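Local coordinates for HD-GYP domain-containing protein (Bdellovibrio bacteriovorus, PDB 3TM8) that binds two iron ions and, as an unconventional member of the HD-GYP class of cyclic-di-GMP phosphodiesterases, may hydrolyse a cyclic dinucleotide, at residues N83-R86 / T87-Q90; K142-N145 / F146-N150; G171-V174 / S175-I179. One frame throughout, in Å; residues are numbered along the deposited sequence. Where two conformers were deposited one is given.

All three contacts are local and run along a single helix each. Contact 1 lies on helix 82-97 at the surface, contact 2 on helix 130-149 and is partly buried, contact 3 on helix 167-185 and is fully buried. Contacts 2 and 3 touch each other: the ring of Tyr143 in contact 2 packs on helix 167-185. Contact 1 stands apart, its centre about 24 Å and about 27 Å from those of contacts 2 and 3. The chemistry follows the place. Contact 1 pairs tyrosines and a leucine with an exposed polar side. Contact 2 has an apolar buried side and a polar exposed end. In contact 3, beside the iron site, serine and threonine hydroxyls turn back onto backbone carbonyls.

Contact 1 (N83-R86 / T87-Q90); sequences NSYR and TYLQ
Leu89 N donates to Tyr85 O over 2.9 Å. Further backbone bonds of the same i to i+4 kind join Thr87 to Asn83, Tyr88 to Ser84 and Gln90 to Arg86. The side chains of Tyr85 and Leu89 run side by side and point the same way. Both have CG anti to the backbone N (chi1 170° and -179°), which carries them along the same side of the helix. Leu89 CD2 then comes 3.8 Å from Tyr85 OH and meets the ring obliquely. Tyr88 CD2 is a looser neighbour of this ring, 4.5 Å from Tyr85 CD1. Thr87 lies against the carbonyl of Asn83, one turn earlier. Its methyl CG2 is 3.4 Å from Asn83 O. In the conformer given, Thr87 OG1 is 3.0 Å from Ser84 O. Thr87 has a second conformer, and these side-chain contacts are correspondingly doubtful. The Arg86 chain bends at chi3 and folds back along the helix, laying one face of its guanidinium over Asn83 CA. The phenol ends of the tyrosines reach beyond the helix: Tyr85 OH bonds Thr30 OG1, and Tyr88 OH bonds the backbone N of Arg32. Phe39 meets the Tyr88 ring edge-to-face. Helix 82-97 follows strand 74-78 in the chain and is joined here to the residues between strands 23-27 and 41-45.

Contact 2 (K142-N145 / F146-N150); sequences KYVN and FIMSN
Tyr143 and Ile147 pack against each other one turn apart. Ile147 CG1 lies over one face of the Tyr143 ring, 4.0 Å from its centroid and 15° off the normal, a CH-pi contact. Ile147 CD1 continues outward along the phenol and stands 3.8 Å from Tyr143 OH. With CG1 anti to the carbonyl carbon (chi1 -63°), the isoleucine chain leans back toward the tyrosine. Phe146 joins from another direction. Its CD2 is 4.1 Å from Tyr143 CE1, which lies at the edge of the phenylalanine ring and near its plane. On another side of the helix Val144 and Met148 run alongside each other, with Val144 CG1 3.6 Å from Met148 SD. Met148 has two conformers, and that approach belongs to the one given.

The polar contact is made by Ser149 and Asn145. Ser149 OG sits 2.8 Å from Asn145 O and 2.9 Å from Asn145 OD1, so one hydroxyl is close to two acceptors. The backbone N of Ser149 also bonds Asn145 O. Nearby, Asn150 ND2 bonds Phe146 O over 3.0 Å. It approaches on a carbonyl lone pair, and the acceptor lies in the amide plane.

Beyond the first shell, Asn150 is held by Asp99 and Arg108. Tyr143 OH bonds Thr176 OG1 on helix 167-185. Ile112 of helix 105-125 touches both aromatic rings, and Ala153 of helix 153-158 touches Phe146 and Ile147. Tyr143, Phe146 and Ile147 thus form one face of helix 130-149, which meets helices 105-125, 153-158 and 167-185 in this all-helical region. Helix 167-185 is the HD-domain helix that carries the iron ligand His170.

Contact 3 (G171-V174 / S175-I179); sequences GVTV and STLSI. With DMS (dimethyl sulfoxide), chain F.
The peptide carbonyl of Val174 is approached on both faces by Ser178. Ser178 OG donates to Val174 O over 2.8 Å from one face, lying well above the carbonyl plane. Ser178 N donates from the opposite face at 2.9 Å. The carbonyl of Val172 is gripped by three donors. Thr176 OG1 reaches Val172 O at 2.7 Å, also from above the plane, 40° out of it. Thr176 N bonds the same oxygen over 2.9 Å. Ser175 OG adds a third bond to Val172 O, 2.8 Å long and tilted 22° from the plane.

The torsions set up these bonds. In Ser175 the hydroxyl takes the position between the backbone N and the carbonyl carbon (chi1 84°), which turns it back toward the preceding turn. In Thr176 and Ser178 the hydroxyl is anti to the carbonyl carbon. All three buried hydroxyls donate to carbonyls of their own helix; Thr176 OG1 also bonds Tyr143 OH of helix 130-149. The side chain of Thr173 faces another way. Its OG1 donates to the oxygen of a dimethyl sulfoxide, probably from the crystallisation liquor, over 2.6 Å; a bond to His169 O is weak.

Val174 lies beside the iron site, its side chain about 5 Å from a bound iron ion and close to the ligands His170 and His203. Helix 276-293 covers Val174 and Ser178 through Val281, Leu280 and Ala284. Helix 190-202 packs on Val172 and Ser175, while helix 153-158 meets Thr173, Thr176 and Leu177. Helix 130-149 lies against Val172, Ser175 and Ile179. Helix 167-185 runs through the HD domain with helices around it.

Contact 1 (N83-R86 / T87-Q90)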
ATOM      1  N   ASN A  83       7.411  15.833  20.037  1.00  9.76           N
ATOM      2  CA  ASN A  83       7.315  14.762  21.023  1.00 11.86           C
ATOM      3  C   ASN A  83       5.870  14.299  21.206  1.00 10.60           C
ATOM      4  O   ASN A  83       5.605  13.102  21.326  1.00 11.52           O
ATOM      5  CB  ASN A  83       7.941  15.168  22.364  1.00 15.37           C
ATOM      6  CG  ASN A  83       7.837  14.075  23.403  1.00 22.81           C
ATOM      7  OD1 ASN A  83       8.441  13.010  23.261  1.00 26.55           O
ATOM      8  ND2 ASN A  83       7.073  14.330  24.456  1.00 25.89           N
ATOM      9  N   SER A  84       4.933  15.245  21.235  1.00 10.02           N
ATOM     10  CA  SER A  84       3.519  14.901  21.334  0.50 11.07           C
ATOM     11  C   SER A  84       3.075  14.038  20.154  1.00  8.97           C
ATOM     12  O   SER A  84       2.316  13.073  20.322  1.00 10.75           O
ATOM     13  CB  SER A  84       2.664  16.165  21.414  0.50 14.51           C
ATOM     14  OG  SER A  84       1.286  15.841  21.424  0.50 18.07           O
ATOM     15  N   TYR A  85       3.550  14.379  18.957  1.00  8.26           N
ATOM     16  CA  TYR A  85       3.251  13.596  17.762  1.00  7.12           C
ATOM     17  C   TYR A  85       3.849  12.187  17.848  1.00  6.58           C
ATOM     18  O   TYR A  85       3.179  11.193  17.555  1.00  7.19           O
ATOM     19  CB  TYR A  85       3.757  14.303  16.503  1.00  7.79           C
ATOM     20  CG  TYR A  85       3.672  13.411  15.293  1.00  6.90           C
ATOM     21  CD1 TYR A  85       2.453  13.164  14.669  1.00  7.54           C
ATOM     22  CD2 TYR A  85       4.799  12.764  14.812  1.00  7.88           C
ATOM     23  CE1 TYR A  85       2.368  12.324  13.566  1.00  8.14           C
ATOM     24  CE2 TYR A  85       4.724  11.922  13.715  1.00  8.47           C
ATOM     25  CZ  TYR A  85       3.510  11.701  13.107  1.00  7.68           C
ATOM     26  OH  TYR A  85       3.458  10.860  12.019  1.00  9.11           O
ATOM     27  N   ARG A  86       5.109  12.097  18.250  1.00  7.85           N
ATOM     28  CA  ARG A  86       5.752  10.791  18.326  1.00  8.96           C
ATOM     29  C   ARG A  86       5.029   9.870  19.301  1.00  9.31           C
ATOM     30  O   ARG A  86       4.861   8.671  19.039  1.00  9.96           O
ATOM     31  CB  ARG A  86       7.231  10.923  18.710  1.00 10.81           C
ATOM     32  CG  ARG A  86       8.123  11.515  17.614  1.00 14.13           C
ATOM     33  CD  ARG A  86       9.603  11.344  17.952  1.00 18.47           C
ATOM     34  NE  ARG A  86       9.942  11.953  19.236  1.00 21.44           N
ATOM     35  CZ  ARG A  86      10.594  13.103  19.377  1.00 23.31           C
ATOM     36  NH1 ARG A  86      11.004  13.776  18.310  1.00 23.45           N
ATOM     37  NH2 ARG A  86      10.847  13.576  20.591  1.00 24.55           N
ATOM     38  N   THR A  87       4.607  10.416  20.438  1.00  9.42           N
ATOM     39  CA  THR A  87       3.904   9.606  21.430  0.50  9.21           C
ATOM     40  C   THR A  87       2.509   9.238  20.938  1.00  9.20           C
ATOM     41  O   THR A  87       2.040   8.131  21.178  1.00  9.40           O
ATOM     42  CB  THR A  87       3.840  10.279  22.822  0.50 10.47           C
ATOM     43  OG1 THR A  87       3.178  11.546  22.725  0.50  9.71           O
ATOM     44  CG2 THR A  87       5.241  10.469  23.379  0.50 12.96           C
ATOM     45  N   TYR A  88       1.858  10.160  20.236  1.00  8.09           N
ATOM     46  CA  TYR A  88       0.566   9.879  19.619  1.00  8.33           C
ATOM     47  C   TYR A  88       0.665   8.691  18.669  1.00  7.57           C
ATOM     48  O   TYR A  88      -0.144   7.761  18.720  1.00  7.75           O
ATOM     49  CB  TYR A  88       0.084  11.126  18.868  1.00  8.36           C
ATOM     50  CG  TYR A  88      -1.013  10.879  17.858  1.00  7.40           C
ATOM     51  CD1 TYR A  88      -2.355  10.963  18.219  1.00  7.80           C
ATOM     52  CD2 TYR A  88      -0.705  10.580  16.533  1.00  7.42           C
ATOM     53  CE1 TYR A  88      -3.363  10.738  17.289  1.00  8.04           C
ATOM     54  CE2 TYR A  88      -1.696  10.356  15.608  1.00  7.19           C
ATOM     55  CZ  TYR A  88      -3.019  10.427  15.979  1.00  7.87           C
ATOM     56  OH  TYR A  88      -3.988  10.196  15.021  1.00  8.07           O
ATOM     57  N   LEU A  89       1.675   8.717  17.810  1.00  7.78           N
ATOM     58  CA  LEU A  89       1.824   7.672  16.812  1.00  7.49           C
ATOM     59  C   LEU A  89       2.129   6.320  17.440  1.00  7.45           C
ATOM     60  O   LEU A  89       1.529   5.302  17.087  1.00  8.04           O
ATOM     61  CB  LEU A  89       2.919   8.056  15.826  1.00 11.00           C
ATOM     62  CG  LEU A  89       3.155   7.048  14.697  1.00 12.92           C
ATOM     63  CD1 LEU A  89       1.847   6.695  13.985  1.00 13.25           C
ATOM     64  CD2 LEU A  89       4.181   7.587  13.711  1.00 14.57           C
ATOM     65  N   GLN A  90       3.048   6.310  18.397  1.00  8.65           N
ATOM     66  CA  GLN A  90       3.428   5.049  19.006  1.00 10.31           C
ATOM     67  C   GLN A  90       2.250   4.452  19.771  1.00  8.48           C
ATOM     68  O   GLN A  90       2.013   3.240  19.714  1.00  9.02           O
ATOM     69  CB  GLN A  90       4.635   5.243  19.915  1.00 11.82           C
ATOM     70  CG  GLN A  90       5.221   3.932  20.438  1.00 14.09           C
ATOM     71  CD  GLN A  90       5.709   2.972  19.342  1.00 16.69           C
ATOM     72  OE1 GLN A  90       6.072   3.384  18.234  1.00 17.51           O
ATOM     73  NE2 GLN A  90       5.721   1.684  19.658  1.00 18.02           N
TER

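Contact 2 (K142-N145 / F146-N150)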
ATOM      1  N   LYS A 142       4.002  -7.977  11.256  1.00  7.05           N
ATOM      2  CA  LYS A 142       2.909  -7.657  12.167  1.00  7.11           C
ATOM      3  C   LYS A 142       1.592  -7.561  11.406  1.00  6.15           C
ATOM      4  O   LYS A 142       0.544  -7.951  11.905  1.00  6.74           O
ATOM      5  CB  LYS A 142       3.183  -6.352  12.922  1.00  9.03           C
ATOM      6  CG  LYS A 142       4.389  -6.434  13.844  1.00 11.79           C
ATOM      7  CD  LYS A 142       4.733  -5.076  14.449  1.00 16.30           C
ATOM      8  CE  LYS A 142       3.590  -4.514  15.279  1.00 21.31           C
ATOM      9  NZ  LYS A 142       3.388  -5.237  16.564  1.00 24.10           N
ATOM     10  N   TYR A 143       1.656  -7.042  10.185  1.00  6.23           N
ATOM     11  CA  TYR A 143       0.479  -6.905   9.339  1.00  6.57           C
ATOM     12  C   TYR A 143      -0.084  -8.268   8.936  1.00  6.44           C
ATOM     13  O   TYR A 143      -1.296  -8.496   9.011  1.00  6.76           O
ATOM     14  CB  TYR A 143       0.798  -6.049   8.108  1.00  6.63           C
ATOM     15  CG  TYR A 143      -0.440  -5.638   7.355  1.00  5.79           C
ATOM     16  CD1 TYR A 143      -1.469  -4.954   7.994  1.00  7.01           C
ATOM     17  CD2 TYR A 143      -0.585  -5.916   6.001  1.00  6.81           C
ATOM     18  CE1 TYR A 143      -2.604  -4.581   7.323  1.00  7.18           C
ATOM     19  CE2 TYR A 143      -1.727  -5.540   5.318  1.00  7.74           C
ATOM     20  CZ  TYR A 143      -2.731  -4.873   5.987  1.00  6.54           C
ATOM     21  OH  TYR A 143      -3.879  -4.488   5.353  1.00  7.78           O
ATOM     22  N   VAL A 144       0.787  -9.178   8.522  1.00  6.35           N
ATOM     23  CA  VAL A 144       0.334 -10.538   8.221  1.00  6.98           C
ATOM     24  C   VAL A 144      -0.422 -11.095   9.431  1.00  6.34           C
ATOM     25  O   VAL A 144      -1.514 -11.659   9.299  1.00  7.07           O
ATOM     26  CB  VAL A 144       1.500 -11.495   7.861  1.00  7.85           C
ATOM     27  CG1 VAL A 144       1.009 -12.952   7.776  1.00  9.16           C
ATOM     28  CG2 VAL A 144       2.152 -11.074   6.554  1.00  8.51           C
ATOM     29  N   ASN A 145       0.153 -10.931  10.618  1.00  7.19           N
ATOM     30  CA  ASN A 145      -0.490 -11.457  11.812  1.00  7.64           C
ATOM     31  C   ASN A 145      -1.836 -10.805  12.089  1.00  6.93           C
ATOM     32  O   ASN A 145      -2.781 -11.479  12.494  1.00  9.09           O
ATOM     33  CB  ASN A 145       0.429 -11.363  13.027  1.00  7.90           C
ATOM     34  CG  ASN A 145      -0.195 -11.977  14.255  1.00  9.65           C
ATOM     35  OD1 ASN A 145      -0.530 -13.160  14.258  1.00 11.05           O
ATOM     36  ND2 ASN A 145      -0.360 -11.180  15.304  1.00 10.82           N
ATOM     37  N   PHE A 146      -1.924  -9.495  11.872  1.00  7.52           N
ATOM     38  CA  PHE A 146      -3.181  -8.783  12.051  1.00  6.80           C
ATOM     39  C   PHE A 146      -4.267  -9.328  11.122  1.00  7.15           C
ATOM     40  O   PHE A 146      -5.387  -9.618  11.555  1.00  8.03           O
ATOM     41  CB  PHE A 146      -2.953  -7.287  11.812  1.00  6.99           C
ATOM     42  CG  PHE A 146      -4.221  -6.455  11.783  1.00  7.16           C
ATOM     43  CD1 PHE A 146      -4.997  -6.288  12.923  1.00  8.24           C
ATOM     44  CD2 PHE A 146      -4.621  -5.820  10.611  1.00  8.01           C
ATOM     45  CE1 PHE A 146      -6.155  -5.514  12.896  1.00  9.04           C
ATOM     46  CE2 PHE A 146      -5.774  -5.047  10.576  1.00  7.89           C
ATOM     47  CZ  PHE A 146      -6.541  -4.890  11.723  1.00  8.88           C
ATOM     48  N   ILE A 147      -3.937  -9.468   9.841  1.00  7.57           N
ATOM     49  CA  ILE A 147      -4.900  -9.959   8.865  1.00  8.22           C
ATOM     50  C   ILE A 147      -5.290 -11.420   9.152  1.00  8.37           C
ATOM     51  O   ILE A 147      -6.460 -11.797   9.034  1.00 10.00           O
ATOM     52  CB  ILE A 147      -4.359  -9.826   7.431  1.00  8.05           C
ATOM     53  CG1 ILE A 147      -4.121  -8.348   7.072  1.00  8.26           C
ATOM     54  CG2 ILE A 147      -5.306 -10.503   6.433  1.00  9.85           C
ATOM     55  CD1 ILE A 147      -5.371  -7.494   7.045  1.00  8.97           C
ATOM     56  N   MET A 148      -4.321 -12.238   9.560  1.00  8.13           N
ATOM     57  CA  MET A 148      -4.561 -13.668   9.786  0.50 10.06           C
ATOM     58  C   MET A 148      -5.322 -13.943  11.078  1.00 11.03           C
ATOM     59  O   MET A 148      -6.032 -14.939  11.186  1.00 14.39           O
ATOM     60  CB  MET A 148      -3.243 -14.454   9.821  0.50 12.55           C
ATOM     61  CG  MET A 148      -2.552 -14.648   8.480  0.50 15.02           C
ATOM     62  SD  MET A 148      -1.143 -15.773   8.618  0.50 17.74           S
ATOM     63  CE  MET A 148      -1.970 -17.364   8.678  0.50 18.42           C
ATOM     64  N   SER A 149      -5.160 -13.068  12.066  1.00  9.05           N
ATOM     65  CA  SER A 149      -5.691 -13.336  13.408  1.00 10.71           C
ATOM     66  C   SER A 149      -7.020 -12.660  13.716  1.00 11.84           C
ATOM     67  O   SER A 149      -7.606 -12.892  14.774  1.00 15.20           O
ATOM     68  CB  SER A 149      -4.673 -12.932  14.480  1.00 10.47           C
ATOM     69  OG  SER A 149      -3.431 -13.584  14.297  1.00 11.11           O
ATOM     70  N   ASN A 150      -7.488 -11.811  12.808  1.00 10.80           N
ATOM     71  CA  ASN A 150      -8.732 -11.084  13.009  1.00 10.81           C
ATOM     72  C   ASN A 150      -9.640 -11.290  11.816  1.00 11.89           C
ATOM     73  O   ASN A 150      -9.338 -10.823  10.726  1.00 12.70           O
ATOM     74  CB  ASN A 150      -8.456  -9.591  13.188  1.00 10.19           C
ATOM     75  CG  ASN A 150      -7.693  -9.295  14.455  1.00  9.03           C
ATOM     76  OD1 ASN A 150      -8.288  -9.132  15.529  1.00 11.28           O
ATOM     77  ND2 ASN A 150      -6.367  -9.231  14.347  1.00  9.40           N
TER

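Contact 3 (G171-V174 / S175-I179)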
ATOM      1  N   GLY A 171      -0.132   0.012  -2.566  1.00  4.53           N
ATOM      2  CA  GLY A 171       0.744  -1.042  -2.079  1.00  4.72           C
ATOM      3  C   GLY A 171       0.140  -1.765  -0.884  1.00  4.73           C
ATOM      4  O   GLY A 171       0.196  -2.999  -0.792  1.00  5.29           O
ATOM      5  N   VAL A 172      -0.442  -1.020   0.049  1.00  4.95           N
ATOM      6  CA  VAL A 172      -1.079  -1.684   1.184  1.00  4.71           C
ATOM      7  C   VAL A 172      -2.239  -2.576   0.714  1.00  4.46           C
ATOM      8  O   VAL A 172      -2.377  -3.724   1.145  1.00  4.62           O
ATOM      9  CB  VAL A 172      -1.564  -0.685   2.260  1.00  6.22           C
ATOM     10  CG1 VAL A 172      -2.169  -1.445   3.433  1.00  7.28           C
ATOM     11  CG2 VAL A 172      -0.409   0.213   2.735  1.00  6.12           C
ATOM     12  N   THR A 173      -3.042  -2.064  -0.210  1.00  4.90           N
ATOM     13  CA  THR A 173      -4.167  -2.836  -0.715  1.00  5.60           C
ATOM     14  C   THR A 173      -3.698  -4.111  -1.407  1.00  5.29           C
ATOM     15  O   THR A 173      -4.229  -5.191  -1.154  1.00  6.09           O
ATOM     16  CB  THR A 173      -5.025  -1.998  -1.668  1.00  6.83           C
ATOM     17  OG1 THR A 173      -5.634  -0.959  -0.903  1.00  8.19           O
ATOM     18  CG2 THR A 173      -6.117  -2.854  -2.290  1.00  7.67           C
ATOM     19  N   VAL A 174      -2.697  -3.977  -2.268  1.00  4.75           N
ATOM     20  CA  VAL A 174      -2.165  -5.133  -2.971  1.00  5.33           C
ATOM     21  C   VAL A 174      -1.564  -6.130  -1.970  1.00  4.69           C
ATOM     22  O   VAL A 174      -1.728  -7.338  -2.126  1.00  5.38           O
ATOM     23  CB  VAL A 174      -1.182  -4.700  -4.083  1.00  5.41           C
ATOM     24  CG1 VAL A 174      -0.445  -5.895  -4.679  1.00  6.16           C
ATOM     25  CG2 VAL A 174      -1.927  -3.957  -5.172  1.00  5.93           C
ATOM     26  N   SER A 175      -0.915  -5.643  -0.913  1.00  4.77           N
ATOM     27  CA  SER A 175      -0.364  -6.554   0.086  1.00  5.69           C
ATOM     28  C   SER A 175      -1.459  -7.310   0.836  1.00  5.92           C
ATOM     29  O   SER A 175      -1.294  -8.483   1.185  1.00  6.92           O
ATOM     30  CB  SER A 175       0.545  -5.800   1.060  1.00  6.83           C
ATOM     31  OG  SER A 175      -0.188  -5.178   2.104  1.00  7.11           O
ATOM     32  N   THR A 176      -2.582  -6.642   1.069  1.00  5.75           N
ATOM     33  CA  THR A 176      -3.714  -7.233   1.771  1.00  6.28           C
ATOM     34  C   THR A 176      -4.319  -8.371   0.940  1.00  6.72           C
ATOM     35  O   THR A 176      -4.555  -9.478   1.447  1.00  7.38           O
ATOM     36  CB  THR A 176      -4.782  -6.162   2.076  1.00  6.80           C
ATOM     37  OG1 THR A 176      -4.172  -5.048   2.745  1.00  6.30           O
ATOM     38  CG2 THR A 176      -5.885  -6.721   2.964  1.00  9.15           C
ATOM     39  N   LEU A 177      -4.562  -8.096  -0.341  1.00  6.42           N
ATOM     40  CA  LEU A 177      -5.068  -9.110  -1.250  1.00  7.02           C
ATOM     41  C   LEU A 177      -4.056 -10.234  -1.397  1.00  7.65           C
ATOM     42  O   LEU A 177      -4.429 -11.399  -1.490  1.00  8.02           O
ATOM     43  CB  LEU A 177      -5.371  -8.504  -2.615  1.00  7.64           C
ATOM     44  CG  LEU A 177      -6.472  -7.445  -2.689  1.00  9.22           C
ATOM     45  CD1 LEU A 177      -6.487  -6.801  -4.069  1.00 10.20           C
ATOM     46  CD2 LEU A 177      -7.841  -8.048  -2.360  1.00 10.98           C
ATOM     47  N   SER A 178      -2.772  -9.895  -1.399  1.00  6.94           N
ATOM     48  CA  SER A 178      -1.737 -10.921  -1.521  1.00  7.38           C
ATOM     49  C   SER A 178      -1.693 -11.870  -0.318  1.00  7.40           C
ATOM     50  O   SER A 178      -1.513 -13.081  -0.482  1.00  7.95           O
ATOM     51  CB  SER A 178      -0.359 -10.289  -1.751  1.00  7.82           C
ATOM     52  OG  SER A 178      -0.295  -9.617  -3.002  1.00  7.20           O
ATOM     53  N   ILE A 179      -1.843 -11.326   0.885  1.00  7.71           N
ATOM     54  CA  ILE A 179      -1.883 -12.171   2.083  1.00  8.66           C
ATOM     55  C   ILE A 179      -3.060 -13.139   1.998  1.00  8.13           C
ATOM     56  O   ILE A 179      -2.921 -14.347   2.239  1.00  8.84           O
ATOM     57  CB  ILE A 179      -2.017 -11.327   3.377  1.00  8.71           C
ATOM     58  CG1 ILE A 179      -0.723 -10.555   3.649  1.00  8.48           C
ATOM     59  CG2 ILE A 179      -2.379 -12.227   4.571  1.00  9.29           C
ATOM     60  CD1 ILE A 179      -0.895  -9.378   4.603  1.00  9.29           C
TER
HETATM   61  S   DMS F 309      -9.101   0.346  -1.704  1.00 12.18           S
HETATM   62  O   DMS F 309      -7.383   0.718  -1.850  1.00 12.29           O
HETATM   63  C1  DMS F 309      -9.539  -0.809  -3.031  1.00 13.15           C
HETATM   64  C2  DMS F 309      -9.282  -0.772  -0.301  1.00 13.73           C